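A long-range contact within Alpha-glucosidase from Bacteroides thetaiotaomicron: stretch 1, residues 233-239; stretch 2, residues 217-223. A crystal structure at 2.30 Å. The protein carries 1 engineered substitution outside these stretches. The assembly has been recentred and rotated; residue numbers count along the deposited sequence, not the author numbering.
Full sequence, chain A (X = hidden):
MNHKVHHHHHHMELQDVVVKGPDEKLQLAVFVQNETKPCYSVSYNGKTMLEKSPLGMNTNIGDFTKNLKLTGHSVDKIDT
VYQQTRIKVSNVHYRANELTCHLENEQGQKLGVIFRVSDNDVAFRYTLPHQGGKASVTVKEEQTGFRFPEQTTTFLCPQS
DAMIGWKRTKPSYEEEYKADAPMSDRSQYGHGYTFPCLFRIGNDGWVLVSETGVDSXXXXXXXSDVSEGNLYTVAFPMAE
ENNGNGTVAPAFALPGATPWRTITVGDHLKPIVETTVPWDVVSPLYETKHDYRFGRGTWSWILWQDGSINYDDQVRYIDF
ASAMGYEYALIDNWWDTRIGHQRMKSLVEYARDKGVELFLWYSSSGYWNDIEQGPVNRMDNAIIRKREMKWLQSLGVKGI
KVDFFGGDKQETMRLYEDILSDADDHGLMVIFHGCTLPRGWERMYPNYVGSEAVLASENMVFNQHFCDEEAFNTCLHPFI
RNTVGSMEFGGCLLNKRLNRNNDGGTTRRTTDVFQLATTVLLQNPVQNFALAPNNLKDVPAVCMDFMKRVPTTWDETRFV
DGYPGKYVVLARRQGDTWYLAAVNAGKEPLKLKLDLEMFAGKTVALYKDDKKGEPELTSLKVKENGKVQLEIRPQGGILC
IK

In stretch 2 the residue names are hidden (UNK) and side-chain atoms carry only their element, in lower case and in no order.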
# COMPACT_ATOMS: atom_id res chain seq x y z
N THR A 233 17.06 6.61 -10.06
CA THR A 233 17.50 7.46 -8.96
C THR A 233 16.32 7.93 -8.11
O THR A 233 15.23 8.19 -8.62
CB THR A 233 18.28 8.67 -9.51
OG1 THR A 233 19.45 8.20 -10.17
CG2 THR A 233 18.69 9.62 -8.38
N VAL A 234 16.54 8.01 -6.81
CA VAL A 234 15.55 8.55 -5.90
C VAL A 234 15.29 10.02 -6.25
O VAL A 234 16.21 10.84 -6.24
CB VAL A 234 16.01 8.44 -4.44
CG1 VAL A 234 15.03 9.20 -3.52
CG2 VAL A 234 16.12 6.98 -4.03
N ALA A 235 14.05 10.33 -6.59
CA ALA A 235 13.69 11.69 -6.96
C ALA A 235 12.76 12.30 -5.92
O ALA A 235 11.89 11.62 -5.38
CB ALA A 235 13.03 11.70 -8.34
N PHE A 236 12.92 13.60 -5.68
CA PHE A 236 12.07 14.33 -4.75
C PHE A 236 10.83 14.83 -5.50
O PHE A 236 10.81 14.80 -6.74
CB PHE A 236 12.85 15.49 -4.11
CG PHE A 236 13.88 15.06 -3.12
CD1 PHE A 236 13.89 13.76 -2.62
CD2 PHE A 236 14.87 15.94 -2.69
CE1 PHE A 236 14.85 13.36 -1.72
CE2 PHE A 236 15.83 15.54 -1.79
CZ PHE A 236 15.82 14.25 -1.30
N PRO A 237 9.79 15.29 -4.77
CA PRO A 237 8.57 15.73 -5.46
C PRO A 237 8.79 16.88 -6.45
O PRO A 237 9.76 17.63 -6.33
CB PRO A 237 7.64 16.17 -4.31
CG PRO A 237 8.51 16.25 -3.09
CD PRO A 237 9.62 15.28 -3.31
N MET A 238 7.89 17.00 -7.42
CA MET A 238 7.96 18.07 -8.41
C MET A 238 7.49 19.39 -7.82
O MET A 238 6.59 19.42 -6.99
CB MET A 238 7.12 17.69 -9.63
CG MET A 238 7.55 16.37 -10.25
SD MET A 238 6.32 15.70 -11.38
CE MET A 238 4.96 15.38 -10.25
N ALA A 239 8.11 20.49 -8.25
CA ALA A 239 7.80 21.81 -7.75
C ALA A 239 6.34 22.20 -8.01
O ALA A 239 5.74 22.93 -7.23
CB ALA A 239 8.74 22.84 -8.38
N UNK A 217 9.04 14.76 8.84
CA UNK A 217 10.44 15.18 8.78
C UNK A 217 11.08 15.03 7.40
O UNK A 217 12.26 15.31 7.23
c UNK A 217 11.09 14.97 11.24
n UNK A 217 10.72 12.79 12.36
c UNK A 217 11.26 14.41 9.82
c UNK A 217 11.09 11.65 12.94
c UNK A 217 11.55 14.00 12.31
n UNK A 217 12.28 11.55 13.52
n UNK A 217 10.27 10.61 12.93
N UNK A 218 10.30 14.63 6.40
CA UNK A 218 10.86 14.48 5.06
C UNK A 218 9.76 14.62 4.01
O UNK A 218 8.60 14.84 4.33
o UNK A 218 16.44 12.99 1.99
c UNK A 218 14.08 12.57 2.10
c UNK A 218 12.89 12.61 2.82
c UNK A 218 12.85 13.12 4.11
c UNK A 218 15.25 13.03 2.69
c UNK A 218 11.55 13.13 4.92
c UNK A 218 15.23 13.52 3.98
c UNK A 218 14.04 13.56 4.68
N UNK A 219 10.15 14.46 2.75
CA UNK A 219 9.20 14.42 1.65
C UNK A 219 9.00 12.96 1.25
O UNK A 219 9.81 12.10 1.60
s UNK A 219 11.30 14.63 -0.17
c UNK A 219 9.71 15.23 0.46
N UNK A 220 7.91 12.68 0.53
CA UNK A 220 7.74 11.38 -0.08
C UNK A 220 8.60 11.34 -1.33
O UNK A 220 8.72 12.35 -2.02
N UNK A 221 9.23 10.20 -1.61
CA UNK A 221 10.08 10.12 -2.80
C UNK A 221 9.54 9.11 -3.80
O UNK A 221 8.58 8.38 -3.52
c UNK A 221 11.51 9.76 -2.40
o UNK A 221 12.16 10.88 -1.81
N UNK A 222 10.17 9.07 -4.97
CA UNK A 222 9.76 8.17 -6.04
C UNK A 222 10.99 7.79 -6.87
O UNK A 222 12.10 8.21 -6.55
n UNK A 222 9.86 13.62 -9.99
c UNK A 222 8.29 10.61 -8.64
c UNK A 222 9.26 12.80 -9.14
n UNK A 222 8.95 11.57 -9.51
c UNK A 222 8.72 8.83 -6.93
c UNK A 222 9.32 9.88 -7.83
n UNK A 222 8.98 13.21 -7.91
N UNK A 223 10.80 6.98 -7.91
CA UNK A 223 11.92 6.68 -8.81
C UNK A 223 11.89 7.57 -10.05
O UNK A 223 10.81 7.88 -10.59
c UNK A 223 12.37 4.18 -8.17
c UNK A 223 11.92 5.20 -9.22
c UNK A 223 13.63 4.64 -7.45
c UNK A 223 12.56 2.79 -8.79

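Position 217 carries seven side-chain atoms, an unbranched run of three carbons and a nitrogen that ends in a carbon bearing two further nitrogens. This guanidinium identifies Arg217, which is exposed and stays out of reach of stretch 1.

At position 218 a single carbon leads to a six-carbon ring bearing one oxygen, and that oxygen lies 3.6 Å from CZ of Phe236. A ring with one hydroxyl is a tyrosine, Tyr218. Its ring and that of Phe236 meet obliquely, with centroids 5.9 Å apart and planes at 84°, while OH is hydrogen-bonded elsewhere in the structure.

Position 219 has one carbon followed by a sulfur, and its CA-to-CB bond points toward stretch 1. The pair of atoms defines Cys219. With chi1 in the p well, SG sits over one face of the Phe236 ring, 4.1 Å from its centroid, and also packs 3.6 Å from CD of Pro237.

No side-chain atom follows CA at position 220, so the residue is Gly220. Its contribution comes from the backbone: the carbonyl O approaches CD of Pro237 to 3.3 Å.

Position 221 shows one carbon and one oxygen. The carbon lies 3.7 Å from CG1 of Val234, and the oxygen lies 3.5 Å from CD1 of Phe236, near the plane of the ring at its edge. An unbranched side chain of this size, ending in oxygen, is Ser221.

At position 222 three carbons lead to a second guanidinium, a nitrogen and a carbon with two more nitrogens, which reaches along stretch 1 as far as Met238. This is Arg222. Its NH1 gives a weak hydrogen bond to O of Phe236 (2.7 Å, 130°), and Ala235 CB covers one face of the guanidinium, 4.0 Å from CZ. NE is satisfied elsewhere in the structure.

Position 223 has four carbons, forked at the second, and its CA lies 3.6 Å from O of Thr233. The fork one carbon beyond CB specifies Leu223, whose CB projects to the same sheet face as that of Val234.

The contact is anchored by a short antiparallel pairing. Ala235 N donates to Arg222 O (2.9 Å, nearly linear at 177°), and Arg222 N donates to Ala235 O (3.1 Å), placing both side chains on one face of the sheet. Val234 and Leu223 form the adjacent non-hydrogen-bonded pair. Beyond the strand, Arg222 extends the polar link to the Phe236 carbonyl, while the Phe236 ring packs against Tyr218, Cys219 and Ser221.

Stretch 2 217-223: RYCGSRL
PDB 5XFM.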